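Long-range contacts in EtuB protein (PDB 3IO0), which forms a trimeric bacterial microcompartment shell protein with two tandem microcompartment domains per chain, probably serving ethanol utilisation: residues V8-V19 against R97-D108; P50-K61 against E123-F134. All coordinates share one frame; numbering follows the deposited sequence.

Interaction 1: V8-V19 against R97-D108; sequences VGTAGGDTVGLV and RRAVEIALKQTD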
loop_
_atom_site.group_PDB
_atom_site.type_symbol
_atom_site.label_atom_id
_atom_site.label_comp_id
_atom_site.label_asym_id
_atom_site.label_seq_id
_atom_site.Cartn_x
_atom_site.Cartn_y
_atom_site.Cartn_z
ATOM N N VAL A 8 10.267 -17.987 18.617
ATOM C CA VAL A 8 10.677 -19.249 18.010
ATOM C C VAL A 8 11.879 -19.153 17.032
ATOM O O VAL A 8 12.537 -20.159 16.824
ATOM C CB VAL A 8 9.466 -20.004 17.337
ATOM C CG1 VAL A 8 9.769 -21.480 17.152
ATOM C CG2 VAL A 8 8.171 -19.868 18.140
ATOM N N GLY A 9 12.193 -17.969 16.485
ATOM C CA GLY A 9 13.110 -17.770 15.298
ATOM C C GLY A 9 12.150 -17.111 14.327
ATOM O O GLY A 9 11.008 -16.946 14.744
ATOM N N THR A 10 12.447 -16.671 13.089
ATOM C CA THR A 10 13.674 -16.221 12.381
ATOM C C THR A 10 14.068 -16.988 11.126
ATOM O O THR A 10 14.551 -18.111 11.197
ATOM C CB THR A 10 14.823 -15.706 13.240
ATOM O OG1 THR A 10 14.325 -14.586 13.969
ATOM C CG2 THR A 10 15.987 -15.204 12.363
ATOM N N ALA A 11 13.820 -16.355 9.975
ATOM C CA ALA A 11 14.286 -16.811 8.661
ATOM C C ALA A 11 14.409 -15.601 7.726
ATOM O O ALA A 11 14.141 -14.476 8.141
ATOM C CB ALA A 11 13.344 -17.863 8.082
ATOM N N GLY A 12 14.810 -15.832 6.474
ATOM C CA GLY A 12 15.006 -14.762 5.486
ATOM C C GLY A 12 13.763 -13.950 5.176
ATOM O O GLY A 12 12.680 -14.291 5.618
ATOM N N GLY A 13 13.901 -12.877 4.400
ATOM C CA GLY A 13 12.873 -11.823 4.395
ATOM C C GLY A 13 12.994 -11.361 5.823
ATOM O O GLY A 13 14.009 -11.657 6.470
ATOM N N ASP A 14 12.027 -10.667 6.382
ATOM C CA ASP A 14 12.200 -10.480 7.819
ATOM C C ASP A 14 11.168 -11.323 8.506
ATOM O O ASP A 14 10.151 -10.821 8.972
ATOM C CB ASP A 14 12.189 -9.007 8.257
ATOM C CG ASP A 14 13.498 -8.290 7.944
ATOM O OD1 ASP A 14 14.538 -8.955 7.767
ATOM O OD2 ASP A 14 13.494 -7.051 7.870
ATOM N N THR A 15 11.403 -12.628 8.530
ATOM C CA THR A 15 10.366 -13.492 9.052
ATOM C C THR A 15 10.607 -13.942 10.483
ATOM O O THR A 15 11.737 -14.259 10.843
ATOM C CB THR A 15 9.919 -14.626 8.064
ATOM O OG1 THR A 15 9.684 -15.836 8.786
ATOM C CG2 THR A 15 10.915 -14.875 7.000
ATOM N N VAL A 16 9.545 -13.909 11.291
ATOM C CA VAL A 16 9.539 -14.511 12.623
ATOM C C VAL A 16 8.555 -15.643 12.740
ATOM O O VAL A 16 7.500 -15.638 12.093
ATOM C CB VAL A 16 9.107 -13.558 13.747
ATOM C CG1 VAL A 16 10.244 -13.325 14.695
ATOM C CG2 VAL A 16 8.488 -12.290 13.210
ATOM N N GLY A 17 8.902 -16.591 13.601
ATOM C CA GLY A 17 7.992 -17.619 14.049
ATOM C C GLY A 17 7.628 -17.316 15.481
ATOM O O GLY A 17 8.499 -17.074 16.308
ATOM N N LEU A 18 6.334 -17.305 15.767
ATOM C CA LEU A 18 5.842 -17.016 17.101
ATOM C C LEU A 18 4.792 -18.029 17.475
ATOM O O LEU A 18 4.162 -18.641 16.606
ATOM C CB LEU A 18 5.230 -15.621 17.157
ATOM C CG LEU A 18 6.146 -14.457 16.806
ATOM C CD1 LEU A 18 5.329 -13.225 16.522
ATOM C CD2 LEU A 18 7.119 -14.209 17.933
ATOM N N VAL A 19 4.596 -18.200 18.772
ATOM C CA VAL A 19 3.590 -19.113 19.277
ATOM C C VAL A 19 2.878 -18.437 20.436
ATOM O O VAL A 19 3.535 -17.845 21.278
ATOM C CB VAL A 19 4.251 -20.418 19.733
ATOM C CG1 VAL A 19 3.385 -21.142 20.700
ATOM C CG2 VAL A 19 4.518 -21.301 18.537
ATOM N N ARG A 97 3.671 -24.921 17.787
ATOM C CA ARG A 97 5.106 -24.637 17.825
ATOM C C ARG A 97 5.853 -25.488 16.800
ATOM O O ARG A 97 6.690 -24.994 16.048
ATOM C CB ARG A 97 5.668 -24.851 19.239
ATOM C CG ARG A 97 7.163 -24.540 19.367
ATOM C CD ARG A 97 7.624 -24.302 20.790
ATOM N NE ARG A 97 8.836 -23.484 20.774
ATOM C CZ ARG A 97 8.950 -22.279 21.340
ATOM N NH1 ARG A 97 7.935 -21.739 22.001
ATOM N NH2 ARG A 97 10.087 -21.604 21.249
ATOM N N ARG A 98 5.516 -26.770 16.775
ATOM C CA ARG A 98 6.120 -27.732 15.876
ATOM C C ARG A 98 5.970 -27.300 14.405
ATOM O O ARG A 98 6.938 -27.335 13.637
ATOM C CB ARG A 98 5.479 -29.089 16.143
ATOM C CG ARG A 98 6.125 -30.255 15.464
ATOM C CD ARG A 98 5.310 -31.534 15.747
ATOM N NE ARG A 98 5.959 -32.377 16.749
ATOM C CZ ARG A 98 7.116 -33.009 16.541
ATOM N NH1 ARG A 98 7.754 -32.880 15.377
ATOM N NH2 ARG A 98 7.648 -33.762 17.495
ATOM N N ALA A 99 4.758 -26.874 14.041
ATOM C CA ALA A 99 4.451 -26.339 12.704
ATOM C C ALA A 99 5.267 -25.090 12.360
ATOM O O ALA A 99 5.862 -25.007 11.282
ATOM C CB ALA A 99 2.961 -26.048 12.584
ATOM N N VAL A 100 5.289 -24.123 13.280
ATOM C CA VAL A 100 6.113 -22.916 13.137
ATOM C C VAL A 100 7.595 -23.265 12.926
ATOM O O VAL A 100 8.276 -22.631 12.114
ATOM C CB VAL A 100 5.969 -21.987 14.358
ATOM C CG1 VAL A 100 6.877 -20.782 14.229
ATOM C CG2 VAL A 100 4.537 -21.546 14.515
ATOM N N GLU A 101 8.073 -24.280 13.656
ATOM C CA GLU A 101 9.455 -24.757 13.548
ATOM C C GLU A 101 9.779 -25.275 12.149
ATOM O O GLU A 101 10.857 -24.977 11.606
ATOM C CB GLU A 101 9.771 -25.817 14.617
ATOM C CG GLU A 101 10.305 -25.271 15.961
ATOM C CD GLU A 101 11.588 -24.397 15.835
ATOM O OE1 GLU A 101 12.069 -24.123 14.696
ATOM O OE2 GLU A 101 12.115 -23.970 16.896
ATOM N N ILE A 102 8.838 -26.030 11.576
ATOM C CA ILE A 102 8.940 -26.518 10.195
ATOM C C ILE A 102 8.959 -25.361 9.203
ATOM O O ILE A 102 9.828 -25.312 8.333
ATOM C CB ILE A 102 7.773 -27.464 9.815
ATOM C CG1 ILE A 102 7.799 -28.734 10.652
ATOM C CG2 ILE A 102 7.819 -27.823 8.335
ATOM C CD1 ILE A 102 6.544 -29.563 10.516
ATOM N N ALA A 103 7.997 -24.446 9.342
ATOM C CA ALA A 103 7.829 -23.330 8.411
ATOM C C ALA A 103 9.047 -22.423 8.367
ATOM O O ALA A 103 9.440 -21.976 7.293
ATOM C CB ALA A 103 6.588 -22.533 8.744
ATOM N N LEU A 104 9.641 -22.175 9.534
ATOM C CA LEU A 104 10.884 -21.415 9.635
ATOM C C LEU A 104 12.059 -22.110 8.958
ATOM O O LEU A 104 12.821 -21.470 8.217
ATOM C CB LEU A 104 11.227 -21.147 11.091
ATOM C CG LEU A 104 10.466 -20.035 11.799
ATOM C CD1 LEU A 104 10.819 -20.056 13.276
ATOM C CD2 LEU A 104 10.761 -18.672 11.182
ATOM N N LYS A 105 12.201 -23.413 9.210
ATOM C CA LYS A 105 13.249 -24.222 8.576
ATOM C C LYS A 105 13.189 -24.155 7.058
ATOM O O LYS A 105 14.227 -24.077 6.412
ATOM C CB LYS A 105 13.157 -25.689 9.007
ATOM C CG LYS A 105 14.458 -26.270 9.596
ATOM C CD LYS A 105 15.635 -26.358 8.599
ATOM C CE LYS A 105 15.657 -27.700 7.825
ATOM N NZ LYS A 105 15.548 -28.915 8.713
ATOM N N GLN A 106 11.977 -24.165 6.503
ATOM C CA GLN A 106 11.774 -24.285 5.061
ATOM C C GLN A 106 11.717 -22.957 4.307
ATOM O O GLN A 106 11.827 -22.925 3.078
ATOM C CB GLN A 106 10.509 -25.098 4.770
ATOM C CG GLN A 106 10.530 -26.527 5.307
ATOM C CD GLN A 106 11.801 -27.268 4.933
ATOM O OE1 GLN A 106 12.234 -27.251 3.767
ATOM N NE2 GLN A 106 12.423 -27.914 5.924
ATOM N N THR A 107 11.552 -21.866 5.039
ATOM C CA THR A 107 11.370 -20.569 4.411
ATOM C C THR A 107 12.505 -20.212 3.458
ATOM O O THR A 107 12.266 -19.956 2.279
ATOM C CB THR A 107 11.118 -19.463 5.464
ATOM O OG1 THR A 107 9.802 -19.628 5.990
ATOM C CG2 THR A 107 11.206 -18.076 4.858
ATOM N N ASP A 108 13.739 -20.233 3.956
ATOM C CA ASP A 108 14.883 -19.789 3.162
ATOM C C ASP A 108 15.071 -20.633 1.924
ATOM O O ASP A 108 15.511 -20.120 0.886
ATOM C CB ASP A 108 16.149 -19.795 3.994
ATOM C CG ASP A 108 16.120 -18.758 5.072
ATOM O OD1 ASP A 108 16.288 -17.572 4.748
ATOM O OD2 ASP A 108 15.915 -19.126 6.248
#
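From Val19 beside Arg97 and Val8 beside Glu101 to Gly12 beside Asp108, a beta hairpin lies along helix 97-108, strand 8-11 running nearly with the helix (18° between the short axes, 7.6 Å at closest) and strand 15-19 nearly against it (171°). Leu104 meets chiefly backbone: CG anti to its carbonyl carbon (chi1 -78°) sets CD1 3.4 Å from Gly9 C, while CD2 lies near the amide nitrogens of Thr10 and Gly17. One turn earlier, Val100 CG1 rests on Gly17 CA at 3.4 Å, where no side chain intervenes, and Val100 CG2 meets Val19 CG2 at 4.0 Å. Val8 also splits, its CG2 sitting 4.0 Å above the centre of one guanidinium face of Arg97, whose NH1 is hydrogen-bonded to Thr5 O, and its CG1 lying 3.4 Å from Glu101 OE2. Beyond Leu104, the Thr107 hydroxyl lies beside its own N and bonds Ala103 O, leaving Thr107 CG2 to meet Thr15 CG2 tip to tip at 3.9 Å; Thr107 CB packs on Ala11 CB. At the hairpin turn, Gly12 N donates to Asp108 OD1 (2.9 Å), a bent bond on the syn side, tilted out of the carboxylate plane. Thr10 and Ala11 both face Thr15, a pairing that fits a G1 bulge. Helix 93-111 packs on the antiparallel sheet led by this hairpin, as in the alpha/beta BMC fold; the N-terminal hairpin is consistent with the circularly permuted form.

Interaction 2: P50-K61 against E123-F134; sequences PAQMMAADEAVK and EVQYTARASLIF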
loop_
_atom_site.group_PDB
_atom_site.type_symbol
_atom_site.label_atom_id
_atom_site.label_comp_id
_atom_site.label_asym_id
_atom_site.label_seq_id
_atom_site.Cartn_x
_atom_site.Cartn_y
_atom_site.Cartn_z
ATOM N N PRO A 50 4.500 -15.934 -1.154
ATOM C CA PRO A 50 4.433 -17.325 -1.641
ATOM C C PRO A 50 5.494 -18.241 -1.015
ATOM O O PRO A 50 5.185 -19.380 -0.671
ATOM C CB PRO A 50 4.619 -17.182 -3.162
ATOM C CG PRO A 50 4.207 -15.786 -3.457
ATOM C CD PRO A 50 4.669 -14.988 -2.273
ATOM N N ALA A 51 6.715 -17.737 -0.839
ATOM C CA ALA A 51 7.780 -18.526 -0.220
ATOM C C ALA A 51 7.382 -19.029 1.169
ATOM O O ALA A 51 7.493 -20.225 1.465
ATOM C CB ALA A 51 9.064 -17.723 -0.148
ATOM N N GLN A 52 6.907 -18.111 2.012
ATOM C CA GLN A 52 6.510 -18.460 3.368
ATOM C C GLN A 52 5.293 -19.364 3.329
ATOM O O GLN A 52 5.193 -20.305 4.107
ATOM C CB GLN A 52 6.224 -17.213 4.205
ATOM C CG GLN A 52 7.462 -16.445 4.663
ATOM C CD GLN A 52 7.939 -15.405 3.657
ATOM O OE1 GLN A 52 7.548 -15.414 2.495
ATOM N NE2 GLN A 52 8.793 -14.501 4.112
ATOM N N MET A 53 4.372 -19.079 2.411
ATOM C CA MET A 53 3.189 -19.918 2.220
ATOM C C MET A 53 3.621 -21.344 1.881
ATOM O O MET A 53 3.100 -22.293 2.462
ATOM C CB MET A 53 2.256 -19.342 1.143
ATOM C CG MET A 53 1.647 -17.987 1.494
ATOM S SD MET A 53 0.182 -17.523 0.525
ATOM C CE MET A 53 0.948 -16.813 -0.911
ATOM N N MET A 54 4.591 -21.490 0.973
ATOM C CA MET A 54 5.125 -22.810 0.629
ATOM C C MET A 54 5.590 -23.529 1.891
ATOM O O MET A 54 5.172 -24.663 2.156
ATOM C CB MET A 54 6.283 -22.723 -0.369
ATOM C CG MET A 54 5.905 -22.475 -1.841
ATOM S SD MET A 54 4.713 -23.603 -2.600
ATOM C CE MET A 54 5.336 -25.172 -1.951
ATOM N N ALA A 55 6.436 -22.852 2.673
ATOM C CA ALA A 55 6.958 -23.394 3.931
ATOM C C ALA A 55 5.845 -23.737 4.925
ATOM O O ALA A 55 5.899 -24.770 5.571
ATOM C CB ALA A 55 7.956 -22.442 4.548
ATOM N N ALA A 56 4.827 -22.892 5.031
ATOM C CA ALA A 56 3.727 -23.160 5.944
ATOM C C ALA A 56 2.827 -24.309 5.456
ATOM O O ALA A 56 2.245 -25.042 6.268
ATOM C CB ALA A 56 2.921 -21.901 6.177
ATOM N N ASP A 57 2.709 -24.473 4.138
ATOM C CA ASP A 57 1.894 -25.555 3.603
ATOM C C ASP A 57 2.580 -26.888 3.909
ATOM O O ASP A 57 1.920 -27.860 4.295
ATOM C CB ASP A 57 1.642 -25.377 2.106
ATOM C CG ASP A 57 0.400 -26.138 1.610
ATOM O OD1 ASP A 57 -0.688 -26.012 2.229
ATOM O OD2 ASP A 57 0.515 -26.849 0.578
ATOM N N GLU A 58 3.908 -26.918 3.775
ATOM C CA GLU A 58 4.709 -28.069 4.191
ATOM C C GLU A 58 4.438 -28.381 5.680
ATOM O O GLU A 58 4.309 -29.546 6.074
ATOM C CB GLU A 58 6.195 -27.787 3.947
ATOM C CG GLU A 58 7.008 -28.988 3.441
ATOM C CD GLU A 58 8.500 -28.646 3.171
ATOM O OE1 GLU A 58 9.384 -29.301 3.771
ATOM O OE2 GLU A 58 8.806 -27.727 2.368
ATOM N N ALA A 59 4.305 -27.327 6.484
ATOM C CA ALA A 59 4.102 -27.445 7.920
ATOM C C ALA A 59 2.774 -28.088 8.337
ATOM O O ALA A 59 2.744 -28.911 9.246
ATOM C CB ALA A 59 4.265 -26.096 8.567
ATOM N N VAL A 60 1.675 -27.723 7.686
ATOM C CA VAL A 60 0.364 -28.266 8.083
ATOM C C VAL A 60 0.199 -29.733 7.652
ATOM O O VAL A 60 -0.524 -30.530 8.282
ATOM C CB VAL A 60 -0.825 -27.370 7.593
ATOM C CG1 VAL A 60 -0.543 -25.908 7.887
ATOM C CG2 VAL A 60 -1.084 -27.541 6.123
ATOM N N LYS A 61 0.891 -30.070 6.567
ATOM C CA LYS A 61 0.964 -31.434 6.081
ATOM C C LYS A 61 1.674 -32.345 7.102
ATOM O O LYS A 61 1.408 -33.567 7.175
ATOM C CB LYS A 61 1.673 -31.464 4.728
ATOM C CG LYS A 61 0.771 -31.144 3.563
ATOM C CD LYS A 61 1.444 -31.443 2.236
ATOM C CE LYS A 61 2.045 -30.199 1.621
ATOM N NZ LYS A 61 2.654 -30.475 0.307
ATOM N N GLU A 123 9.119 -14.313 -9.092
ATOM C CA GLU A 123 8.979 -15.419 -8.157
ATOM C C GLU A 123 8.097 -16.493 -8.738
ATOM O O GLU A 123 6.976 -16.236 -9.195
ATOM C CB GLU A 123 8.426 -14.968 -6.804
ATOM C CG GLU A 123 8.252 -16.110 -5.791
ATOM C CD GLU A 123 7.832 -15.633 -4.405
ATOM O OE1 GLU A 123 7.328 -14.496 -4.285
ATOM O OE2 GLU A 123 8.013 -16.392 -3.423
ATOM N N VAL A 124 8.620 -17.710 -8.714
ATOM C CA VAL A 124 7.898 -18.858 -9.206
ATOM C C VAL A 124 8.033 -19.962 -8.162
ATOM O O VAL A 124 9.144 -20.366 -7.829
ATOM C CB VAL A 124 8.452 -19.307 -10.569
ATOM C CG1 VAL A 124 7.541 -20.324 -11.188
ATOM C CG2 VAL A 124 8.573 -18.126 -11.512
ATOM N N GLN A 125 6.900 -20.418 -7.633
ATOM C CA GLN A 125 6.875 -21.451 -6.607
ATOM C C GLN A 125 6.127 -22.673 -7.097
ATOM O O GLN A 125 5.232 -22.569 -7.940
ATOM C CB GLN A 125 6.203 -20.941 -5.329
ATOM C CG GLN A 125 6.953 -19.825 -4.589
ATOM C CD GLN A 125 8.282 -20.265 -3.983
ATOM O OE1 GLN A 125 8.650 -21.450 -4.018
ATOM N NE2 GLN A 125 9.007 -19.304 -3.414
ATOM N N TYR A 126 6.487 -23.830 -6.547
ATOM C CA TYR A 126 5.867 -25.101 -6.915
ATOM C C TYR A 126 5.621 -25.969 -5.688
ATOM O O TYR A 126 6.415 -25.949 -4.748
ATOM C CB TYR A 126 6.753 -25.861 -7.909
ATOM C CG TYR A 126 6.308 -27.290 -8.157
ATOM C CD1 TYR A 126 5.175 -27.561 -8.917
ATOM C CD2 TYR A 126 7.017 -28.371 -7.621
ATOM C CE1 TYR A 126 4.754 -28.864 -9.135
ATOM C CE2 TYR A 126 6.601 -29.677 -7.839
ATOM C CZ TYR A 126 5.468 -29.912 -8.597
ATOM O OH TYR A 126 5.037 -31.194 -8.834
ATOM N N THR A 127 4.519 -26.715 -5.705
ATOM C CA THR A 127 4.259 -27.773 -4.730
ATOM C C THR A 127 3.605 -28.937 -5.469
ATOM O O THR A 127 2.908 -28.722 -6.470
ATOM C CB THR A 127 3.345 -27.294 -3.581
ATOM O OG1 THR A 127 2.846 -28.411 -2.834
ATOM C CG2 THR A 127 2.171 -26.506 -4.117
ATOM N N ALA A 128 3.835 -30.160 -4.990
ATOM C CA ALA A 128 3.250 -31.348 -5.606
ATOM C C ALA A 128 1.918 -31.776 -4.962
ATOM O O ALA A 128 1.107 -32.443 -5.605
ATOM C CB ALA A 128 4.246 -32.479 -5.609
ATOM N N ARG A 129 1.711 -31.422 -3.693
ATOM C CA ARG A 129 0.407 -31.557 -3.035
ATOM C C ARG A 129 0.127 -30.228 -2.395
ATOM O O ARG A 129 0.725 -29.904 -1.362
ATOM C CB ARG A 129 0.371 -32.603 -1.903
ATOM C CG ARG A 129 0.645 -34.048 -2.292
ATOM C CD ARG A 129 -0.500 -35.004 -1.897
ATOM N NE ARG A 129 -1.028 -34.849 -0.532
ATOM C CZ ARG A 129 -2.107 -35.499 -0.084
ATOM N NH1 ARG A 129 -2.770 -36.324 -0.880
ATOM N NH2 ARG A 129 -2.541 -35.328 1.157
ATOM N N ALA A 130 -0.757 -29.438 -2.988
ATOM C CA ALA A 130 -1.197 -28.246 -2.306
ATOM C C ALA A 130 -2.089 -28.716 -1.166
ATOM O O ALA A 130 -2.896 -29.624 -1.356
ATOM C CB ALA A 130 -1.943 -27.352 -3.242
ATOM N N SER A 131 -1.915 -28.150 0.027
ATOM C CA SER A 131 -2.904 -28.377 1.073
ATOM C C SER A 131 -3.445 -27.085 1.713
ATOM O O SER A 131 -3.504 -26.041 1.065
ATOM C CB SER A 131 -2.448 -29.456 2.084
ATOM O OG SER A 131 -1.877 -28.911 3.254
ATOM N N LEU A 132 -3.846 -27.176 2.977
ATOM C CA LEU A 132 -4.646 -26.150 3.647
ATOM C C LEU A 132 -4.284 -24.693 3.373
ATOM O O LEU A 132 -5.185 -23.857 3.242
ATOM C CB LEU A 132 -4.659 -26.397 5.145
ATOM C CG LEU A 132 -5.323 -27.696 5.569
ATOM C CD1 LEU A 132 -4.779 -28.118 6.917
ATOM C CD2 LEU A 132 -6.818 -27.500 5.628
ATOM N N ILE A 133 -2.990 -24.378 3.294
ATOM C CA ILE A 133 -2.597 -22.994 3.027
ATOM C C ILE A 133 -3.173 -22.504 1.698
ATOM O O ILE A 133 -3.960 -21.548 1.680
ATOM C CB ILE A 133 -1.078 -22.774 3.077
ATOM C CG1 ILE A 133 -0.577 -22.899 4.516
ATOM C CG2 ILE A 133 -0.708 -21.392 2.520
ATOM C CD1 ILE A 133 -0.915 -21.715 5.414
ATOM N N PHE A 134 -2.813 -23.177 0.605
ATOM C CA PHE A 134 -3.183 -22.725 -0.727
ATOM C C PHE A 134 -4.639 -22.964 -1.027
ATOM O O PHE A 134 -5.210 -22.318 -1.907
ATOM C CB PHE A 134 -2.297 -23.373 -1.776
ATOM C CG PHE A 134 -0.845 -23.115 -1.562
ATOM C CD1 PHE A 134 -0.363 -21.813 -1.501
ATOM C CD2 PHE A 134 0.045 -24.171 -1.395
ATOM C CE1 PHE A 134 0.983 -21.563 -1.284
ATOM C CE2 PHE A 134 1.401 -23.934 -1.186
ATOM C CZ PHE A 134 1.873 -22.627 -1.130
#
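Asp57 of helix 50-61 pushes its carboxylate into the hollow formed by the backbone of Ser131 to Ile133, where the next helix begins. Asp57 OD2 receives Ser131 N through its syn lone pair (2.8 Å, nearly straight at 168°), while OD1 takes Ile133 N at 3.0 Å, so two backbone N-H groups are satisfied by one buried side chain. Next to it the Phe134 ring wedges into a groove of helix 50-61: CE1 abuts Met53 CB at 3.5 Å, CZ lies against Met54 SD, and CE2 packs beside Asp57 CB. Met54 SD stands 4.4 Å from the Phe134 ring centroid in an oblique Met-aromatic contact. Met54 is folded at both chi2 (-54°) and chi3 (-43°), which carries its CE methyl from the ring to Thr127 CB. These interlocking shapes join the two tandem BMC repeats, the helix coming from the first and strand 123-127, whose axis approaches that of helix 50-61 to 9.0 Å, from the second. Toward the helix start, the Pro50 ring lies beside the Glu123 carboxylate, with Gln125 CG against Pro50 CB; Gln125 NE2 bonds both Glu123 OE2 and Tyr110 O. Beside the ring, Ile133 lays CD1 on Ala56 CB (3.9 Å) and CG2 on Met53 CB; farther along the helix Val60 CG2 meets Leu132 CD1 at 3.8 Å. Lys61 bends at chi3 so that NZ reaches Arg129 O in the carbonyl plane, 2.6 Å away.

In the fold
Following the chain from its N terminus, the segments come in the order 8-19, 50-61, 97-108, 123-134, so the two contacts cross. Interaction 1 closes a loop of 77 residues that includes helix 50-61; interaction 2 closes one of 61 residues that includes 97-108. The first ties the leading hairpin to helix 93-111 within one BMC repeat, and the second joins that repeat to the next. Their centres lie about 14 Å apart and they touch directly, for Ala55 CB packs against Ala103 O, and Ala59 against Ala99, where the two helices meet. Val16 and Leu18 of the hairpin pack on a second subunit, whereas no other chain of the trimer touches interaction 2.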